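Local coordinates for fimbrial protein MyfA (Yersinia enterocolitica, PDB 5LND) that is the major pilus subunit of Myf fimbriae, assembling into a protease-resistant homopolymer that is a probable virulence factor, at residues B[58-66]-B[83-94]. Residues are numbered along the deposited sequence; the frame is centred on the assembly and turned at random.
Sequences RVDLHTNEL and EATFFLAAGDEV
His-62 and Phe-87 face each other as one antiparallel hydrogen-bonded pair: Phe-87 N gives to His-62 O at 2.8 Å, and His-62 N returns a more bent bond to Phe-87 O. On one side of this bridge, His-62 CB sits over a face of the Phe-87 ring, 3.8 Å from its centroid, while the imidazole slides past and barely overlaps it. The phenyl reaches this place because its CG lies between backbone N and carbonyl carbon (chi1 64°). Asn-64 brings ND2 obliquely to Phe-87 CE2 (3.5 Å), its amide plane tilted 48° from the ring. Where backbone pairing stops, a side chain takes over: Glu-65, bent at chi2 (77°), accepts from Thr-85 N at OE1 (3.1 Å), well above the carboxylate plane, and from Thr-63 OG1 at 2.6 Å on the opposite face. In this Ig-like beta sandwich, a single bridge thus joins strand 81-88, outermost in its sheet within this chain, to the chain leaving strand 58-60 of the other. Inward, Val-59 CG1 meets Leu-88 CD2 at 3.6 Å, Leu-61 CD2 touches the same methyl, and Thr-63 lies alongside Phe-86. Trp-73 packs on Leu-61 and Thr-63 and sets its ring edge-to-face with Phe-86, while Met-51 touches Val-59 and Leu-88. Beyond the bridge two waters span the gap, both donating to Asp-92 OD2; one accepts from Asp-60 N, the other links Asp-60 O to Ala-89 N, where the type II turn 89-92 begins.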
ATOM      1  N   ARG B  58      -0.732  -0.933   2.913  1.00 20.47           N
ATOM      2  CA  ARG B  58      -0.669  -0.890   4.372  1.00 18.66           C
ATOM      3  C   ARG B  58      -1.718   0.056   4.947  1.00 19.61           C
ATOM      4  O   ARG B  58      -2.048   1.073   4.335  1.00 20.71           O
ATOM      5  CB  ARG B  58       0.730  -0.452   4.812  1.00 17.33           C
ATOM      6  CG  ARG B  58       1.848  -1.191   4.091  1.00 19.06           C
ATOM      7  CD  ARG B  58       3.225  -0.630   4.416  1.00 18.19           C
ATOM      8  NE  ARG B  58       3.564  -0.811   5.820  1.00 19.36           N
ATOM      9  CZ  ARG B  58       3.959  -1.964   6.360  1.00 22.84           C
ATOM     10  NH1 ARG B  58       4.066  -3.064   5.622  1.00 19.85           N
ATOM     11  NH2 ARG B  58       4.238  -2.018   7.653  1.00 21.29           N
ATOM     12  N   VAL B  59      -2.252  -0.290   6.116  1.00 19.38           N
ATOM     13  CA  VAL B  59      -3.148   0.595   6.862  1.00 20.02           C
ATOM     14  C   VAL B  59      -2.733   0.640   8.326  1.00 19.31           C
ATOM     15  O   VAL B  59      -2.626  -0.401   8.965  1.00 18.26           O
ATOM     16  CB  VAL B  59      -4.610   0.133   6.773  1.00 17.24           C
ATOM     17  CG1 VAL B  59      -5.523   1.105   7.510  1.00 17.88           C
ATOM     18  CG2 VAL B  59      -5.026   0.014   5.330  1.00 19.93           C
ATOM     19  N   ASP B  60      -2.503   1.838   8.854  1.00 20.83           N
ATOM     20  CA  ASP B  60      -2.091   1.985  10.245  1.00 19.23           C
ATOM     21  C   ASP B  60      -3.133   1.446  11.210  1.00 19.23           C
ATOM     22  O   ASP B  60      -4.331   1.535  10.949  1.00 18.78           O
ATOM     23  CB  ASP B  60      -1.818   3.453  10.565  1.00 19.69           C
ATOM     24  CG  ASP B  60      -0.646   4.001   9.795  1.00 23.33           C
ATOM     25  OD1 ASP B  60       0.218   3.198   9.395  1.00 24.70           O
ATOM     26  OD2 ASP B  60      -0.589   5.230   9.586  1.00 25.48           O
ATOM     27  N   LEU B  61      -2.666   0.880  12.321  1.00 19.97           N
ATOM     28  CA  LEU B  61      -3.549   0.412  13.383  1.00 18.50           C
ATOM     29  C   LEU B  61      -3.414   1.317  14.599  1.00 16.36           C
ATOM     30  O   LEU B  61      -2.345   1.870  14.844  1.00 16.59           O
ATOM     31  CB  LEU B  61      -3.224  -1.027  13.750  1.00 16.72           C
ATOM     32  CG  LEU B  61      -3.525  -2.036  12.659  1.00 18.94           C
ATOM     33  CD1 LEU B  61      -3.171  -3.430  13.155  1.00 19.80           C
ATOM     34  CD2 LEU B  61      -4.981  -1.945  12.248  1.00 18.25           C
ATOM     35  N   HIS B  62      -4.507   1.476  15.336  1.00 18.11           N
ATOM     36  CA  HIS B  62      -4.531   2.305  16.529  1.00 18.74           C
ATOM     37  C   HIS B  62      -5.328   1.606  17.606  1.00 18.66           C
ATOM     38  O   HIS B  62      -6.234   0.828  17.318  1.00 18.70           O
ATOM     39  CB  HIS B  62      -5.198   3.648  16.250  1.00 18.83           C
ATOM     40  CG  HIS B  62      -4.667   4.351  15.048  1.00 17.97           C
ATOM     41  ND1 HIS B  62      -3.596   5.217  15.106  1.00 17.82           N
ATOM     42  CD2 HIS B  62      -5.059   4.323  13.755  1.00 17.19           C
ATOM     43  CE1 HIS B  62      -3.355   5.692  13.899  1.00 19.20           C
ATOM     44  NE2 HIS B  62      -4.227   5.162  13.060  1.00 18.62           N
ATOM     45  N   THR B  63      -4.996   1.909  18.853  1.00 21.50           N
ATOM     46  CA  THR B  63      -5.699   1.351  19.996  1.00 22.11           C
ATOM     47  C   THR B  63      -5.749   2.401  21.096  1.00 20.67           C
ATOM     48  O   THR B  63      -4.780   3.120  21.317  1.00 20.80           O
ATOM     49  CB  THR B  63      -5.038   0.026  20.489  1.00 19.53           C
ATOM     50  OG1 THR B  63      -5.774  -0.512  21.590  1.00 19.64           O
ATOM     51  CG2 THR B  63      -3.598   0.245  20.912  1.00 18.39           C
ATOM     52  N   ASN B  64      -6.894   2.508  21.756  1.00 21.26           N
ATOM     53  CA  ASN B  64      -7.054   3.458  22.842  1.00 20.79           C
ATOM     54  C   ASN B  64      -6.812   2.794  24.188  1.00 24.34           C
ATOM     55  O   ASN B  64      -6.961   3.420  25.233  1.00 28.28           O
ATOM     56  CB  ASN B  64      -8.459   4.065  22.826  1.00 23.51           C
ATOM     57  CG  ASN B  64      -8.692   4.984  21.640  1.00 25.58           C
ATOM     58  OD1 ASN B  64      -7.785   5.685  21.191  1.00 27.50           O
ATOM     59  ND2 ASN B  64      -9.918   4.984  21.126  1.00 21.32           N
ATOM     60  N   GLU B  65      -6.445   1.520  24.150  1.00 24.01           N
ATOM     61  CA  GLU B  65      -6.236   0.745  25.357  1.00 21.48           C
ATOM     62  C   GLU B  65      -4.766   0.511  25.663  1.00 19.44           C
ATOM     63  O   GLU B  65      -4.425   0.177  26.789  1.00 25.89           O
ATOM     64  CB  GLU B  65      -6.956  -0.602  25.260  1.00 23.74           C
ATOM     65  CG  GLU B  65      -8.470  -0.507  25.075  1.00 23.47           C
ATOM     66  CD  GLU B  65      -8.860  -0.156  23.662  1.00 23.19           C
ATOM     67  OE1 GLU B  65      -8.142  -0.567  22.734  1.00 23.37           O
ATOM     68  OE2 GLU B  65      -9.864   0.550  23.477  1.00 28.62           O
ATOM     69  N   LEU B  66      -3.895   0.683  24.673  1.00 18.54           N
ATOM     70  CA  LEU B  66      -2.473   0.413  24.870  1.00 18.29           C
ATOM     71  C   LEU B  66      -1.596   1.621  24.561  1.00 18.92           C
ATOM     72  O   LEU B  66      -1.943   2.471  23.748  1.00 21.64           O
ATOM     73  CB  LEU B  66      -2.018  -0.782  24.032  1.00 18.54           C
ATOM     74  CG  LEU B  66      -2.845  -2.069  24.010  1.00 16.90           C
ATOM     75  CD1 LEU B  66      -2.232  -3.012  23.016  1.00 19.06           C
ATOM     76  CD2 LEU B  66      -2.914  -2.748  25.342  1.00 18.17           C
ATOM     77  N   GLU B  83      -8.237  -6.447  27.468  1.00 24.69           N
ATOM     78  CA  GLU B  83      -8.761  -6.423  26.115  1.00 26.35           C
ATOM     79  C   GLU B  83      -8.324  -5.161  25.402  1.00 23.09           C
ATOM     80  O   GLU B  83      -8.146  -4.111  26.027  1.00 24.67           O
ATOM     81  CB  GLU B  83     -10.280  -6.485  26.136  1.00 30.05           C
ATOM     82  CG  GLU B  83     -10.821  -7.582  27.018  1.00 30.23           C
ATOM     83  CD  GLU B  83     -12.238  -7.932  26.681  1.00 37.95           C
ATOM     84  OE1 GLU B  83     -12.804  -7.300  25.765  1.00 45.54           O
ATOM     85  OE2 GLU B  83     -12.784  -8.844  27.322  1.00 40.03           O
ATOM     86  N   ALA B  84      -8.166  -5.270  24.087  1.00 20.57           N
ATOM     87  CA  ALA B  84      -7.862  -4.113  23.256  1.00 19.92           C
ATOM     88  C   ALA B  84      -8.524  -4.275  21.908  1.00 20.55           C
ATOM     89  O   ALA B  84      -8.526  -5.371  21.350  1.00 23.51           O
ATOM     90  CB  ALA B  84      -6.375  -3.945  23.093  1.00 18.84           C
ATOM     91  N   THR B  85      -9.097  -3.189  21.395  1.00 19.88           N
ATOM     92  CA  THR B  85      -9.575  -3.162  20.017  1.00 20.20           C
ATOM     93  C   THR B  85      -8.625  -2.313  19.184  1.00 19.55           C
ATOM     94  O   THR B  85      -8.209  -1.237  19.610  1.00 19.18           O
ATOM     95  CB  THR B  85     -10.992  -2.594  19.904  1.00 19.73           C
ATOM     96  OG1 THR B  85     -11.869  -3.312  20.775  1.00 20.72           O
ATOM     97  CG2 THR B  85     -11.509  -2.714  18.478  1.00 21.03           C
ATOM     98  N   PHE B  86      -8.268  -2.806  18.005  1.00 19.85           N
ATOM     99  CA  PHE B  86      -7.447  -2.034  17.095  1.00 21.33           C
ATOM    100  C   PHE B  86      -8.331  -1.506  15.983  1.00 22.53           C
ATOM    101  O   PHE B  86      -8.981  -2.277  15.274  1.00 22.31           O
ATOM    102  CB  PHE B  86      -6.302  -2.884  16.542  1.00 18.64           C
ATOM    103  CG  PHE B  86      -5.325  -3.329  17.590  1.00 17.09           C
ATOM    104  CD1 PHE B  86      -4.177  -2.591  17.845  1.00 15.41           C
ATOM    105  CD2 PHE B  86      -5.557  -4.489  18.328  1.00 18.26           C
ATOM    106  CE1 PHE B  86      -3.271  -3.001  18.817  1.00 17.32           C
ATOM    107  CE2 PHE B  86      -4.660  -4.905  19.306  1.00 16.63           C
ATOM    108  CZ  PHE B  86      -3.517  -4.157  19.548  1.00 17.73           C
ATOM    109  N   PHE B  87      -8.365  -0.186  15.846  1.00 19.69           N
ATOM    110  CA  PHE B  87      -9.266   0.439  14.900  1.00 19.74           C
ATOM    111  C   PHE B  87      -8.503   1.207  13.828  1.00 21.03           C
ATOM    112  O   PHE B  87      -7.322   1.514  13.992  1.00 18.34           O
ATOM    113  CB  PHE B  87     -10.231   1.369  15.633  1.00 20.64           C
ATOM    114  CG  PHE B  87      -9.557   2.522  16.310  1.00 21.37           C
ATOM    115  CD1 PHE B  87      -9.284   3.687  15.615  1.00 18.79           C
ATOM    116  CD2 PHE B  87      -9.194   2.441  17.645  1.00 22.96           C
ATOM    117  CE1 PHE B  87      -8.659   4.736  16.230  1.00 20.81           C
ATOM    118  CE2 PHE B  87      -8.565   3.494  18.270  1.00 22.06           C
ATOM    119  CZ  PHE B  87      -8.296   4.645  17.560  1.00 21.20           C
ATOM    120  N   LEU B  88      -9.187   1.506  12.727  1.00 20.59           N
ATOM    121  CA  LEU B  88      -8.639   2.353  11.679  1.00 19.74           C
ATOM    122  C   LEU B  88      -9.101   3.777  11.955  1.00 20.96           C
ATOM    123  O   LEU B  88     -10.224   3.985  12.398  1.00 20.75           O
ATOM    124  CB  LEU B  88      -9.134   1.883  10.323  1.00 19.74           C
ATOM    125  CG  LEU B  88      -8.942   0.405  10.028  1.00 16.95           C
ATOM    126  CD1 LEU B  88      -9.364   0.097   8.609  1.00 18.84           C
ATOM    127  CD2 LEU B  88      -7.500   0.001  10.273  1.00 18.51           C
ATOM    128  N   ALA B  89      -8.243   4.761  11.714  1.00 21.08           N
ATOM    129  CA  ALA B  89      -8.612   6.136  12.019  1.00 22.71           C
ATOM    130  C   ALA B  89      -9.661   6.668  11.044  1.00 26.38           C
ATOM    131  O   ALA B  89      -9.703   6.288   9.873  1.00 25.49           O
ATOM    132  CB  ALA B  89      -7.389   7.032  12.046  1.00 21.78           C
ATOM    133  N   ALA B  90     -10.516   7.549  11.546  1.00 25.37           N
ATOM    134  CA  ALA B  90     -11.463   8.263  10.706  1.00 25.05           C
ATOM    135  C   ALA B  90     -10.709   9.107   9.689  1.00 26.81           C
ATOM    136  O   ALA B  90      -9.752   9.790  10.043  1.00 26.64           O
ATOM    137  CB  ALA B  90     -12.323   9.151  11.556  1.00 26.63           C
ATOM    138  N   GLY B  91     -11.151   9.077   8.435  1.00 26.15           N
ATOM    139  CA  GLY B  91     -10.534   9.885   7.398  1.00 25.99           C
ATOM    140  C   GLY B  91      -9.543   9.125   6.537  1.00 28.87           C
ATOM    141  O   GLY B  91      -9.094   9.631   5.498  1.00 29.27           O
ATOM    142  N   ASP B  92      -9.189   7.920   6.979  1.00 28.36           N
ATOM    143  CA  ASP B  92      -8.304   7.052   6.213  1.00 27.28           C
ATOM    144  C   ASP B  92      -8.982   6.539   4.945  1.00 26.43           C
ATOM    145  O   ASP B  92     -10.094   6.015   4.994  1.00 26.22           O
ATOM    146  CB  ASP B  92      -7.822   5.876   7.073  1.00 29.30           C
ATOM    147  CG  ASP B  92      -6.595   6.215   7.908  1.00 32.10           C
ATOM    148  OD1 ASP B  92      -6.513   7.353   8.416  1.00 31.03           O
ATOM    149  OD2 ASP B  92      -5.713   5.337   8.046  1.00 30.08           O
ATOM    150  N   GLU B  93      -8.304   6.707   3.814  1.00 25.84           N
ATOM    151  CA  GLU B  93      -8.799   6.206   2.546  1.00 22.79           C
ATOM    152  C   GLU B  93      -8.296   4.793   2.368  1.00 22.17           C
ATOM    153  O   GLU B  93      -7.112   4.576   2.149  1.00 24.78           O
ATOM    154  CB  GLU B  93      -8.332   7.094   1.403  1.00 21.92           C
ATOM    155  CG  GLU B  93      -8.846   8.519   1.528  1.00 27.46           C
ATOM    156  CD  GLU B  93      -9.050   9.181   0.180  1.00 34.92           C
ATOM    157  OE1 GLU B  93      -8.639   8.574  -0.838  1.00 32.82           O
ATOM    158  OE2 GLU B  93      -9.621  10.297   0.145  1.00 34.12           O
ATOM    159  N   VAL B  94      -9.205   3.832   2.487  1.00 22.72           N
ATOM    160  CA  VAL B  94      -8.839   2.424   2.522  1.00 20.37           C
ATOM    161  C   VAL B  94      -9.332   1.689   1.294  1.00 19.79           C
ATOM    162  O   VAL B  94     -10.488   1.800   0.918  1.00 23.84           O
ATOM    163  CB  VAL B  94      -9.422   1.743   3.752  1.00 21.43           C
ATOM    164  CG1 VAL B  94      -9.061   0.285   3.748  1.00 22.92           C
ATOM    165  CG2 VAL B  94      -8.901   2.403   5.015  1.00 23.32           C
TER
HETATM  166  O   HOH W   1      -3.331   4.248   7.317  1.00 18.27           O
HETATM  167  O   HOH W   2      -5.920   4.038  10.503  1.00 22.02           O